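Local coordinates for 3-carboxy-cis,cis-muconate cycloisomerase (Acinetobacter calcoaceticus, PDB 1Q5N), which belongs to the fumarase/aspartase superfamily of largely helical enzymes that assemble as tetramers, at residues Y137-V151 with L435-A449. Residues are numbered along the deposited sequence; the frame is centred on the assembly and turned at random.
Sequences YETALSQAQTYRHQV and LGNIQDQIDAVLQEA
Arg-148 holds CG between its backbone N and carbonyl carbon (chi1 59°), and further bends at chi2 and chi3 turn its guanidinium onto Gln-439 and Asp-443. Gln-439, itself bent at chi2 (-52°), offers both ends of its amide to this one residue. OE1 of Gln-439 accepts from NH1 of Arg-148 at 2.7 Å, in the carbonyl plane, while NE2 of Gln-439 donates to the backbone O of Arg-148 at 2.9 Å from above that carbonyl's plane. A glutamine suits the place because it can accept and donate at once; Thr-165 OG1 is a second partner of the same backbone oxygen. Asp-443 supplies the countercharge: its OD1 lies 2.7 Å from NH2 of Arg-148, near the guanidinium plane, in a salt bridge, with a weak second bond from NH1. CG2 of Ile-442 sits 3.9 Å above the centre of the guanidinium, and the branched side chain also sends CD1 against CB of Arg-148.

In the largely helical fold of the fumarase/aspartase superfamily, this contact sets the end of long helix 110-146 against helix 438-447, near the C-terminus. The stretches 137-146 and 438-447 run roughly antiparallel, their axes 10.7 Å apart at closest and at an angle of 148°. Arg-148 belongs to the turn that follows the first helix. The side chains of Asn-437, just before helix 438-447, and Gln-441, within it, hydrogen-bond to Ser-211 and Gly-201, respectively, of a second subunit.

Farther along, the pairing becomes apolar. CD2 of Leu-141 lies 4.0 Å from both CD2 of Leu-446 and CG2 of Val-445, while its CD1 lies over the face of the Tyr-137 ring.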
loop_
_atom_site.group_PDB
_atom_site.type_symbol
_atom_site.label_atom_id
_atom_site.label_comp_id
_atom_site.label_asym_id
_atom_site.label_seq_id
_atom_site.Cartn_x
_atom_site.Cartn_y
_atom_site.Cartn_z
ATOM N N TYR A 137 13.093 -20.719 15.538
ATOM C CA TYR A 137 14.562 -20.608 15.582
ATOM C C TYR A 137 15.240 -21.951 15.989
ATOM O O TYR A 137 16.141 -22.459 15.305
ATOM C CB TYR A 137 14.935 -19.525 16.564
ATOM C CG TYR A 137 16.422 -19.277 16.739
ATOM C CD1 TYR A 137 17.257 -19.110 15.639
ATOM C CD2 TYR A 137 16.962 -19.070 18.019
ATOM C CE1 TYR A 137 18.551 -18.728 15.782
ATOM C CE2 TYR A 137 18.288 -18.676 18.186
ATOM C CZ TYR A 137 19.073 -18.499 17.075
ATOM O OH TYR A 137 20.360 -18.025 17.238
ATOM N N GLU A 138 14.782 -22.511 17.101
ATOM C CA GLU A 138 15.301 -23.765 17.635
ATOM C C GLU A 138 15.185 -24.871 16.617
ATOM O O GLU A 138 16.180 -25.558 16.322
ATOM C CB GLU A 138 14.552 -24.162 18.913
ATOM C CG GLU A 138 15.123 -23.381 20.072
ATOM C CD GLU A 138 14.358 -23.574 21.371
ATOM O OE1 GLU A 138 13.285 -24.247 21.380
ATOM O OE2 GLU A 138 14.836 -23.027 22.384
ATOM N N THR A 139 13.969 -25.046 16.106
ATOM C CA THR A 139 13.732 -26.051 15.096
ATOM C C THR A 139 14.610 -25.785 13.827
ATOM O O THR A 139 15.228 -26.714 13.302
ATOM C CB THR A 139 12.251 -26.098 14.754
ATOM O OG1 THR A 139 11.508 -26.269 15.967
ATOM C CG2 THR A 139 11.943 -27.232 13.813
ATOM N N ALA A 140 14.739 -24.542 13.364
ATOM C CA ALA A 140 15.552 -24.352 12.169
ATOM C C ALA A 140 17.015 -24.691 12.471
ATOM O O ALA A 140 17.691 -25.272 11.626
ATOM C CB ALA A 140 15.445 -22.921 11.630
ATOM N N LEU A 141 17.510 -24.330 13.661
ATOM C CA LEU A 141 18.906 -24.624 13.990
ATOM C C LEU A 141 19.122 -26.151 14.006
ATOM O O LEU A 141 20.085 -26.646 13.478
ATOM C CB LEU A 141 19.288 -24.068 15.355
ATOM C CG LEU A 141 19.423 -22.568 15.608
ATOM C CD1 LEU A 141 19.405 -22.355 17.133
ATOM C CD2 LEU A 141 20.696 -22.013 14.982
ATOM N N SER A 142 18.206 -26.887 14.602
ATOM C CA SER A 142 18.333 -28.329 14.687
ATOM C C SER A 142 18.324 -29.021 13.297
ATOM O O SER A 142 19.129 -29.917 13.037
ATOM C CB SER A 142 17.217 -28.845 15.586
ATOM O OG SER A 142 16.934 -30.188 15.279
ATOM N N GLN A 143 17.438 -28.576 12.398
ATOM C CA GLN A 143 17.348 -29.134 11.055
ATOM C C GLN A 143 18.552 -28.712 10.259
ATOM O O GLN A 143 19.034 -29.456 9.423
ATOM C CB GLN A 143 16.068 -28.638 10.374
ATOM C CG GLN A 143 14.849 -29.117 11.115
ATOM C CD GLN A 143 14.426 -30.516 10.695
ATOM O OE1 GLN A 143 15.251 -31.446 10.623
ATOM N NE2 GLN A 143 13.129 -30.675 10.410
ATOM N N ALA A 144 19.057 -27.516 10.510
ATOM C CA ALA A 144 20.224 -27.065 9.761
ATOM C C ALA A 144 21.395 -28.006 9.987
ATOM O O ALA A 144 22.190 -28.282 9.073
ATOM C CB ALA A 144 20.621 -25.641 10.174
ATOM N N GLN A 145 21.514 -28.459 11.232
ATOM C CA GLN A 145 22.567 -29.376 11.679
ATOM C C GLN A 145 22.350 -30.767 11.047
ATOM O O GLN A 145 23.270 -31.360 10.520
ATOM C CB GLN A 145 22.496 -29.455 13.218
ATOM C CG GLN A 145 23.553 -30.249 13.962
ATOM C CD GLN A 145 23.650 -29.771 15.443
ATOM O OE1 GLN A 145 22.660 -29.821 16.217
ATOM N NE2 GLN A 145 24.837 -29.279 15.827
ATOM N N THR A 146 21.123 -31.266 11.105
ATOM C CA THR A 146 20.802 -32.552 10.537
ATOM C C THR A 146 21.135 -32.657 9.031
ATOM O O THR A 146 21.578 -33.716 8.556
ATOM C CB THR A 146 19.315 -32.852 10.724
ATOM O OG1 THR A 146 18.990 -32.822 12.104
ATOM C CG2 THR A 146 18.976 -34.210 10.235
ATOM N N TYR A 147 20.980 -31.555 8.294
ATOM C CA TYR A 147 21.174 -31.561 6.839
ATOM C C TYR A 147 22.280 -30.671 6.347
ATOM O O TYR A 147 22.281 -30.271 5.174
ATOM C CB TYR A 147 19.863 -31.129 6.158
ATOM C CG TYR A 147 18.701 -32.047 6.438
ATOM C CD1 TYR A 147 18.624 -33.312 5.837
ATOM C CD2 TYR A 147 17.674 -31.668 7.293
ATOM C CE1 TYR A 147 17.537 -34.183 6.080
ATOM C CE2 TYR A 147 16.578 -32.536 7.547
ATOM C CZ TYR A 147 16.532 -33.782 6.932
ATOM O OH TYR A 147 15.485 -34.641 7.174
ATOM N N ARG A 148 23.229 -30.349 7.211
ATOM C CA ARG A 148 24.294 -29.471 6.764
ATOM C C ARG A 148 25.107 -30.050 5.599
ATOM O O ARG A 148 25.794 -29.322 4.896
ATOM C CB ARG A 148 25.204 -29.109 7.946
ATOM C CG ARG A 148 25.888 -30.283 8.691
ATOM C CD ARG A 148 27.302 -29.825 9.027
ATOM N NE ARG A 148 27.348 -29.159 10.303
ATOM C CZ ARG A 148 28.077 -28.080 10.612
ATOM N NH1 ARG A 148 28.872 -27.440 9.753
ATOM N NH2 ARG A 148 28.031 -27.657 11.860
ATOM N N HIS A 149 25.034 -31.361 5.417
ATOM C CA HIS A 149 25.765 -32.033 4.342
ATOM C C HIS A 149 24.851 -32.519 3.208
ATOM O O HIS A 149 25.330 -33.159 2.265
ATOM C CB HIS A 149 26.590 -33.247 4.884
ATOM C CG HIS A 149 27.690 -32.853 5.825
ATOM N ND1 HIS A 149 27.729 -33.260 7.145
ATOM C CD2 HIS A 149 28.723 -31.975 5.665
ATOM C CE1 HIS A 149 28.727 -32.645 7.766
ATOM N NE2 HIS A 149 29.340 -31.859 6.890
ATOM N N GLN A 150 23.551 -32.242 3.290
ATOM C CA GLN A 150 22.654 -32.672 2.237
ATOM C C GLN A 150 22.826 -31.717 1.034
ATOM O O GLN A 150 22.279 -30.586 1.022
ATOM C CB GLN A 150 21.226 -32.637 2.728
ATOM C CG GLN A 150 20.249 -32.959 1.636
ATOM C CD GLN A 150 20.572 -34.331 0.984
ATOM O OE1 GLN A 150 20.503 -35.376 1.652
ATOM N NE2 GLN A 150 20.949 -34.321 -0.333
ATOM N N VAL A 151 23.600 -32.153 0.036
ATOM C CA VAL A 151 23.825 -31.352 -1.163
ATOM C C VAL A 151 22.565 -31.171 -2.063
ATOM O O VAL A 151 21.748 -32.087 -2.203
ATOM C CB VAL A 151 24.967 -31.977 -2.006
ATOM C CG1 VAL A 151 25.095 -31.225 -3.286
ATOM C CG2 VAL A 151 26.298 -31.875 -1.244
ATOM N N LEU A 435 31.747 -26.410 -2.418
ATOM C CA LEU A 435 30.833 -25.762 -1.498
ATOM C C LEU A 435 31.432 -24.558 -0.773
ATOM O O LEU A 435 30.802 -23.992 0.098
ATOM C CB LEU A 435 30.331 -26.794 -0.499
ATOM C CG LEU A 435 29.484 -27.920 -1.094
ATOM C CD1 LEU A 435 29.271 -29.031 -0.032
ATOM C CD2 LEU A 435 28.116 -27.381 -1.555
ATOM N N GLY A 436 32.647 -24.169 -1.146
ATOM C CA GLY A 436 33.301 -23.021 -0.538
ATOM C C GLY A 436 33.263 -23.001 0.984
ATOM O O GLY A 436 33.557 -24.008 1.627
ATOM N N ASN A 437 32.890 -21.877 1.591
ATOM C CA ASN A 437 32.882 -21.852 3.043
ATOM C C ASN A 437 31.494 -22.056 3.639
ATOM O O ASN A 437 31.191 -21.510 4.695
ATOM C CB ASN A 437 33.491 -20.541 3.567
ATOM C CG ASN A 437 32.486 -19.376 3.544
ATOM O OD1 ASN A 437 31.561 -19.333 2.713
ATOM N ND2 ASN A 437 32.685 -18.420 4.438
ATOM N N ILE A 438 30.649 -22.864 3.000
ATOM C CA ILE A 438 29.314 -23.092 3.565
ATOM C C ILE A 438 29.304 -23.675 4.994
ATOM O O ILE A 438 28.441 -23.338 5.790
ATOM C CB ILE A 438 28.455 -23.985 2.629
ATOM C CG1 ILE A 438 27.865 -23.136 1.505
ATOM C CG2 ILE A 438 27.372 -24.670 3.398
ATOM C CD1 ILE A 438 27.049 -23.937 0.558
ATOM N N GLN A 439 30.256 -24.553 5.318
ATOM C CA GLN A 439 30.308 -25.164 6.653
ATOM C C GLN A 439 30.714 -24.136 7.693
ATOM O O GLN A 439 30.185 -24.164 8.800
ATOM C CB GLN A 439 31.239 -26.404 6.651
ATOM C CG GLN A 439 30.703 -27.508 5.668
ATOM C CD GLN A 439 29.250 -27.843 5.929
ATOM O OE1 GLN A 439 28.800 -27.782 7.065
ATOM N NE2 GLN A 439 28.505 -28.217 4.890
ATOM N N ASP A 440 31.612 -23.209 7.336
ATOM C CA ASP A 440 31.982 -22.134 8.266
ATOM C C ASP A 440 30.724 -21.288 8.555
ATOM O O ASP A 440 30.479 -20.879 9.719
ATOM C CB ASP A 440 33.047 -21.174 7.672
ATOM C CG ASP A 440 34.439 -21.799 7.546
ATOM O OD1 ASP A 440 34.653 -22.917 8.075
ATOM O OD2 ASP A 440 35.325 -21.168 6.914
ATOM N N GLN A 441 29.922 -21.006 7.507
ATOM C CA GLN A 441 28.707 -20.188 7.702
ATOM C C GLN A 441 27.714 -20.916 8.582
ATOM O O GLN A 441 27.134 -20.303 9.497
ATOM C CB GLN A 441 28.059 -19.801 6.371
ATOM C CG GLN A 441 28.870 -18.757 5.551
ATOM C CD GLN A 441 28.194 -18.447 4.210
ATOM O OE1 GLN A 441 27.024 -18.041 4.172
ATOM N NE2 GLN A 441 28.923 -18.646 3.111
ATOM N N ILE A 442 27.518 -22.217 8.343
ATOM C CA ILE A 442 26.588 -22.925 9.192
ATOM C C ILE A 442 27.114 -22.930 10.658
ATOM O O ILE A 442 26.335 -22.739 11.594
ATOM C CB ILE A 442 26.353 -24.364 8.679
ATOM C CG1 ILE A 442 25.680 -24.284 7.286
ATOM C CG2 ILE A 442 25.555 -25.182 9.730
ATOM C CD1 ILE A 442 25.337 -25.644 6.631
ATOM N N ASP A 443 28.423 -23.130 10.865
ATOM C CA ASP A 443 28.964 -23.135 12.230
ATOM C C ASP A 443 28.777 -21.751 12.872
ATOM O O ASP A 443 28.486 -21.647 14.069
ATOM C CB ASP A 443 30.477 -23.461 12.269
ATOM C CG ASP A 443 30.781 -24.922 11.967
ATOM O OD1 ASP A 443 29.955 -25.804 12.298
ATOM O OD2 ASP A 443 31.874 -25.177 11.402
ATOM N N ALA A 444 29.030 -20.703 12.084
ATOM C CA ALA A 444 28.888 -19.345 12.573
ATOM C C ALA A 444 27.451 -19.121 13.066
ATOM O O ALA A 444 27.285 -18.558 14.161
ATOM C CB ALA A 444 29.282 -18.329 11.486
ATOM N N VAL A 445 26.409 -19.587 12.343
ATOM C CA VAL A 445 25.086 -19.349 12.894
ATOM C C VAL A 445 24.745 -20.236 14.067
ATOM O O VAL A 445 23.946 -19.831 14.902
ATOM C CB VAL A 445 23.893 -19.354 11.851
ATOM C CG1 VAL A 445 24.392 -19.220 10.458
ATOM C CG2 VAL A 445 22.970 -20.477 12.103
ATOM N N LEU A 446 25.329 -21.433 14.138
ATOM C CA LEU A 446 25.093 -22.319 15.284
ATOM C C LEU A 446 25.735 -21.697 16.539
ATOM O O LEU A 446 25.263 -21.891 17.645
ATOM C CB LEU A 446 25.676 -23.710 15.049
ATOM C CG LEU A 446 24.904 -24.606 14.080
ATOM C CD1 LEU A 446 25.613 -25.943 13.943
ATOM C CD2 LEU A 446 23.505 -24.810 14.555
ATOM N N GLN A 447 26.804 -20.939 16.374
ATOM C CA GLN A 447 27.421 -20.255 17.521
ATOM C C GLN A 447 26.679 -19.009 18.030
ATOM O O GLN A 447 26.612 -18.809 19.240
ATOM C CB GLN A 447 28.835 -19.813 17.204
ATOM C CG GLN A 447 29.860 -20.879 17.408
ATOM C CD GLN A 447 31.260 -20.341 17.139
ATOM O OE1 GLN A 447 31.754 -19.446 17.870
ATOM N NE2 GLN A 447 31.909 -20.862 16.071
ATOM N N GLU A 448 26.150 -18.154 17.142
ATOM C CA GLU A 448 25.458 -16.971 17.639
ATOM C C GLU A 448 24.305 -17.383 18.550
ATOM O O GLU A 448 23.707 -16.543 19.210
ATOM C CB GLU A 448 24.999 -15.989 16.518
ATOM C CG GLU A 448 24.230 -16.542 15.318
ATOM C CD GLU A 448 23.544 -15.447 14.415
ATOM O OE1 GLU A 448 23.997 -14.279 14.362
ATOM O OE2 GLU A 448 22.551 -15.781 13.727
ATOM N N ALA A 449 24.051 -18.690 18.632
ATOM C CA ALA A 449 22.997 -19.250 19.477
ATOM C C ALA A 449 23.359 -19.531 20.955
ATOM O O ALA A 449 22.370 -19.631 21.712
ATOM C CB ALA A 449 22.460 -20.518 18.844
#